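Local coordinates for protein malic enzyme (Entamoeba histolytica, PDB 3NV9) that probably catalyses the oxidative decarboxylation of malate to pyruvate with NAD or NADP as the electron acceptor, working as an entangled dimer, at residues D467-Q470 against E471-N474; L8-L11 against E12-P16. All coordinates share one frame; numbering follows the deposited sequence.

Interaction 1. Residues D467-Q470 against E471-N474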
loop_
_atom_site.group_PDB
_atom_site.type_symbol
_atom_site.label_atom_id
_atom_site.label_comp_id
_atom_site.label_asym_id
_atom_site.label_seq_id
_atom_site.Cartn_x
_atom_site.Cartn_y
_atom_site.Cartn_z
ATOM N N ASP A 467 -7.576 -13.252 -19.782
ATOM C CA ASP A 467 -8.875 -13.877 -19.496
ATOM C C ASP A 467 -8.613 -15.112 -18.698
ATOM O O ASP A 467 -7.588 -15.766 -18.893
ATOM C CB ASP A 467 -9.622 -14.302 -20.769
ATOM C CG ASP A 467 -9.899 -13.129 -21.724
ATOM O OD1 ASP A 467 -10.323 -12.033 -21.259
ATOM O OD2 ASP A 467 -9.739 -13.327 -22.949
ATOM N N PHE A 468 -9.529 -15.438 -17.785
ATOM C CA PHE A 468 -9.392 -16.619 -16.957
ATOM C C PHE A 468 -9.733 -17.862 -17.763
ATOM O O PHE A 468 -10.693 -17.838 -18.502
ATOM C CB PHE A 468 -10.313 -16.505 -15.793
ATOM C CG PHE A 468 -10.121 -17.578 -14.775
ATOM C CD1 PHE A 468 -9.119 -17.470 -13.826
ATOM C CD2 PHE A 468 -10.978 -18.668 -14.732
ATOM C CE1 PHE A 468 -8.930 -18.445 -12.881
ATOM C CE2 PHE A 468 -10.798 -19.675 -13.768
ATOM C CZ PHE A 468 -9.748 -19.547 -12.836
ATOM N N PRO A 469 -8.963 -18.963 -17.603
ATOM C CA PRO A 469 -9.205 -20.109 -18.504
ATOM C C PRO A 469 -10.594 -20.728 -18.325
ATOM O O PRO A 469 -10.994 -21.023 -17.201
ATOM C CB PRO A 469 -8.075 -21.100 -18.109
ATOM C CG PRO A 469 -6.959 -20.153 -17.559
ATOM C CD PRO A 469 -7.803 -19.216 -16.735
ATOM N N GLN A 470 -11.326 -20.868 -19.425
ATOM C CA GLN A 470 -12.584 -21.583 -19.440
ATOM C C GLN A 470 -12.443 -22.996 -18.845
ATOM O O GLN A 470 -13.318 -23.438 -18.098
ATOM C CB GLN A 470 -13.159 -21.679 -20.865
ATOM C CG GLN A 470 -14.489 -22.403 -20.859
ATOM C CD GLN A 470 -15.585 -21.542 -20.264
ATOM O OE1 GLN A 470 -15.676 -20.353 -20.569
ATOM N NE2 GLN A 470 -16.429 -22.140 -19.401
ATOM N N GLU A 471 -11.335 -23.683 -19.141
ATOM C CA GLU A 471 -11.102 -25.033 -18.638
ATOM C C GLU A 471 -11.167 -25.049 -17.081
ATOM O O GLU A 471 -11.572 -26.031 -16.448
ATOM C CB GLU A 471 -9.737 -25.552 -19.196
ATOM C CG GLU A 471 -9.248 -26.938 -18.752
ATOM C CD GLU A 471 -8.291 -27.675 -19.789
ATOM O OE1 GLU A 471 -7.326 -28.377 -19.364
ATOM O OE2 GLU A 471 -8.525 -27.597 -21.027
ATOM N N THR A 472 -10.788 -23.950 -16.451
ATOM C CA THR A 472 -10.695 -23.991 -15.007
ATOM C C THR A 472 -12.057 -23.743 -14.420
ATOM O O THR A 472 -12.398 -24.288 -13.373
ATOM C CB THR A 472 -9.599 -23.023 -14.462
ATOM O OG1 THR A 472 -8.342 -23.387 -15.057
ATOM C CG2 THR A 472 -9.490 -23.102 -12.883
ATOM N N LEU A 473 -12.847 -22.958 -15.135
ATOM C CA LEU A 473 -14.246 -22.739 -14.768
ATOM C C LEU A 473 -14.973 -24.075 -14.746
ATOM O O LEU A 473 -15.659 -24.407 -13.791
ATOM C CB LEU A 473 -14.943 -21.762 -15.756
ATOM C CG LEU A 473 -14.535 -20.276 -15.660
ATOM C CD1 LEU A 473 -15.453 -19.353 -16.479
ATOM C CD2 LEU A 473 -14.505 -19.799 -14.166
ATOM N N ASN A 474 -14.786 -24.835 -15.821
ATOM C CA ASN A 474 -15.463 -26.108 -16.026
ATOM C C ASN A 474 -15.029 -27.047 -14.933
ATOM O O ASN A 474 -15.854 -27.739 -14.414
ATOM C CB ASN A 474 -15.087 -26.704 -17.379
ATOM C CG ASN A 474 -15.578 -25.883 -18.571
ATOM O OD1 ASN A 474 -15.100 -26.086 -19.682
ATOM N ND2 ASN A 474 -16.545 -25.012 -18.375
#
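Phe468 leans over the first turn of helix 470-485 and touches Thr472 and Leu473. Its outer ring atoms make the contact. Phe468 CZ lies 3.6 Å from the methyl CG2 of Thr472, and the two side chains cross at about a right angle. The neighbouring CE2 of Phe468 meets the methyl CD2 of Leu473 at 3.7 Å. Both methyls approach the ring obliquely. The phenyl group gets there because CG of Phe468 is anti to its backbone N (chi1 -172°), which swings the ring forward along the chain. On one face the ring also carries CD of Pro469, 3.5 Å above the plane and offset toward the rim.

Pro469 holds the N-cap position. Its carbonyl O accepts the N-H of Thr472 at 3.0 Å, with the donor 62° out of the carbonyl plane. The same O takes a weak, longer bond from Leu473 N at 3.4 Å. The regular helical pattern follows, with Asn474 N giving a straighter bond to Gln470 O at 3.0 Å.

Further out, helix 21-43 supports the ring through Val39, Phe42 and Tyr43, with Phe42 edge-to-face. Trp60 of the second subunit also meets Phe468 edge-to-face and packs on Leu473. The NE2 of Gln470 is hydrogen-bonded to the carbonyl O of Leu4, and a bound sulfate lies about 4 Å from this side chain.

The chemistry is therefore divided. Backbone bonds to a proline carbonyl start the helix, while apolar contacts tie its first turn to Phe468, just before the cap, and to Trp60 of the second subunit.

Interaction 2. Residues L8-L11 against E12-P16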
loop_
_atom_site.group_PDB
_atom_site.type_symbol
_atom_site.label_atom_id
_atom_site.label_comp_id
_atom_site.label_asym_id
_atom_site.label_seq_id
_atom_site.Cartn_x
_atom_site.Cartn_y
_atom_site.Cartn_z
ATOM N N LEU A 8 -19.718 -15.438 -15.642
ATOM C CA LEU A 8 -20.295 -16.131 -14.473
ATOM C C LEU A 8 -21.794 -15.850 -14.190
ATOM O O LEU A 8 -22.257 -16.102 -13.075
ATOM C CB LEU A 8 -19.491 -15.811 -13.207
ATOM C CG LEU A 8 -18.249 -16.677 -13.125
ATOM C CD1 LEU A 8 -17.481 -16.350 -11.779
ATOM C CD2 LEU A 8 -18.583 -18.184 -13.287
ATOM N N SER A 9 -22.505 -15.293 -15.173
ATOM C CA SER A 9 -23.952 -14.924 -15.045
ATOM C C SER A 9 -24.948 -16.090 -15.005
ATOM O O SER A 9 -26.100 -15.899 -14.632
ATOM C CB SER A 9 -24.374 -13.961 -16.184
ATOM O OG SER A 9 -23.832 -14.421 -17.434
ATOM N N ASN A 10 -24.523 -17.293 -15.380
ATOM C CA ASN A 10 -25.456 -18.373 -15.607
ATOM C C ASN A 10 -25.136 -19.593 -14.756
ATOM O O ASN A 10 -25.327 -20.736 -15.190
ATOM C CB ASN A 10 -25.462 -18.761 -17.089
ATOM C CG ASN A 10 -24.130 -19.392 -17.549
ATOM O OD1 ASN A 10 -23.036 -19.056 -17.045
ATOM N ND2 ASN A 10 -24.218 -20.296 -18.538
ATOM N N LEU A 11 -24.636 -19.354 -13.550
ATOM C CA LEU A 11 -24.269 -20.465 -12.686
ATOM C C LEU A 11 -25.499 -21.311 -12.323
ATOM O O LEU A 11 -25.419 -22.526 -12.376
ATOM C CB LEU A 11 -23.526 -20.009 -11.428
ATOM C CG LEU A 11 -23.343 -21.125 -10.386
ATOM C CD1 LEU A 11 -22.290 -22.129 -10.774
ATOM C CD2 LEU A 11 -23.010 -20.528 -9.020
ATOM N N GLU A 12 -26.602 -20.655 -11.961
ATOM C CA GLU A 12 -27.869 -21.311 -11.653
ATOM C C GLU A 12 -28.246 -22.399 -12.672
ATOM O O GLU A 12 -28.596 -23.529 -12.286
ATOM C CB GLU A 12 -29.015 -20.293 -11.484
ATOM C CG GLU A 12 -28.810 -19.252 -10.345
ATOM C CD GLU A 12 -28.856 -19.817 -8.903
ATOM O OE1 GLU A 12 -29.581 -20.809 -8.634
ATOM O OE2 GLU A 12 -28.175 -19.233 -8.017
ATOM N N GLU A 13 -28.102 -22.079 -13.946
ATOM C CA GLU A 13 -28.477 -22.980 -15.046
ATOM C C GLU A 13 -27.450 -24.081 -15.263
ATOM O O GLU A 13 -27.753 -25.099 -15.864
ATOM C CB GLU A 13 -28.673 -22.182 -16.342
ATOM C CG GLU A 13 -29.767 -21.087 -16.245
ATOM C CD GLU A 13 -29.303 -19.719 -15.612
ATOM O OE1 GLU A 13 -28.389 -19.645 -14.759
ATOM O OE2 GLU A 13 -29.886 -18.678 -15.963
ATOM N N CYS A 14 -26.215 -23.865 -14.804
ATOM C CA CYS A 14 -25.164 -24.872 -14.964
ATOM C C CYS A 14 -25.189 -25.876 -13.823
ATOM O O CYS A 14 -24.496 -26.888 -13.856
ATOM C CB CYS A 14 -23.781 -24.215 -15.069
ATOM S SG CYS A 14 -23.599 -23.168 -16.543
ATOM N N LEU A 15 -25.957 -25.556 -12.787
ATOM C CA LEU A 15 -26.170 -26.472 -11.688
ATOM C C LEU A 15 -27.365 -27.329 -12.080
ATOM O O LEU A 15 -28.453 -26.811 -12.417
ATOM C CB LEU A 15 -26.414 -25.727 -10.378
ATOM C CG LEU A 15 -25.332 -25.485 -9.310
ATOM C CD1 LEU A 15 -23.950 -25.944 -9.655
ATOM C CD2 LEU A 15 -25.330 -24.062 -8.895
ATOM N N PRO A 16 -27.147 -28.643 -12.090
ATOM C CA PRO A 16 -28.148 -29.611 -12.558
ATOM C C PRO A 16 -29.519 -29.468 -11.902
ATOM O O PRO A 16 -29.627 -29.291 -10.673
ATOM C CB PRO A 16 -27.516 -30.956 -12.207
ATOM C CG PRO A 16 -26.014 -30.674 -12.251
ATOM C CD PRO A 16 -25.836 -29.256 -11.813
HETATM O O HOH W 1 -27.006 -17.398 -12.414
#
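Leu11 and Leu15 make the apolar part of this short turn. The branch carbon CG of Leu11 touches the methyl CD2 of Leu15 at 3.8 Å. Around them, Leu477 of helix 470-485 packs on Leu11, Cys14 and Leu15, and Tyr32 of helix 21-43 packs on Leu11.

The backbone bonds are mostly weak. The one not weak runs from Cys14 N to Leu11 O at 2.9 Å, though its N-H...O angle is only 133°. Leu15 N reaches the same oxygen, Leu11 O, at 3.1 Å, but weakly. The carbonyl O of Asn10 likewise takes weak bonds from the N-H groups of Glu13 and Cys14. A water joins the two halves, donating to Ser9 O at 2.8 Å and weakly accepting from Glu12 N.

Among the polar side chains, the thiol of Cys14 sits beside Asn10, with SG 3.6 Å from Asn10 ND2. Asn10 CG lies between the backbone N and the carbonyl carbon (chi1 67°), which places the amide alongside the Cys14 thiol. Asn10 OD1 accepts from Lys5 N, and Asn10 ND2 donates to Gln3 O. Glu12 points its carboxylate to Lys28 and Arg24 of helix 21-43 in salt bridges.

Mixed i+3 and i+4 bonds with bent geometry are typical of a single, weakly bonded helical turn, here at about residues 11-14, within the N-terminal segment that leads to helix 21-43.

Interaction 2 comes first along the chain, near the N-terminus, and interaction 1 lies near the C-terminus. Their centres are 15 Å apart, and their nearest atoms come to about 4 Å without touching. Interaction 2 is a short, weakly bonded turn, while interaction 1 is the start of the long helix 470-485; both lie on the same side of the chain's centre. Side chains of interaction 2 pack on that helix farther along, at Leu477 and Ile481. Both also rest on helix 21-43. The two ends of the chain thus assemble into one helical layer. Trp60 of the second subunit reaches Phe468 and Leu473 in interaction 1 and Leu8 in 8-11, so this layer also takes part in the dimer interface.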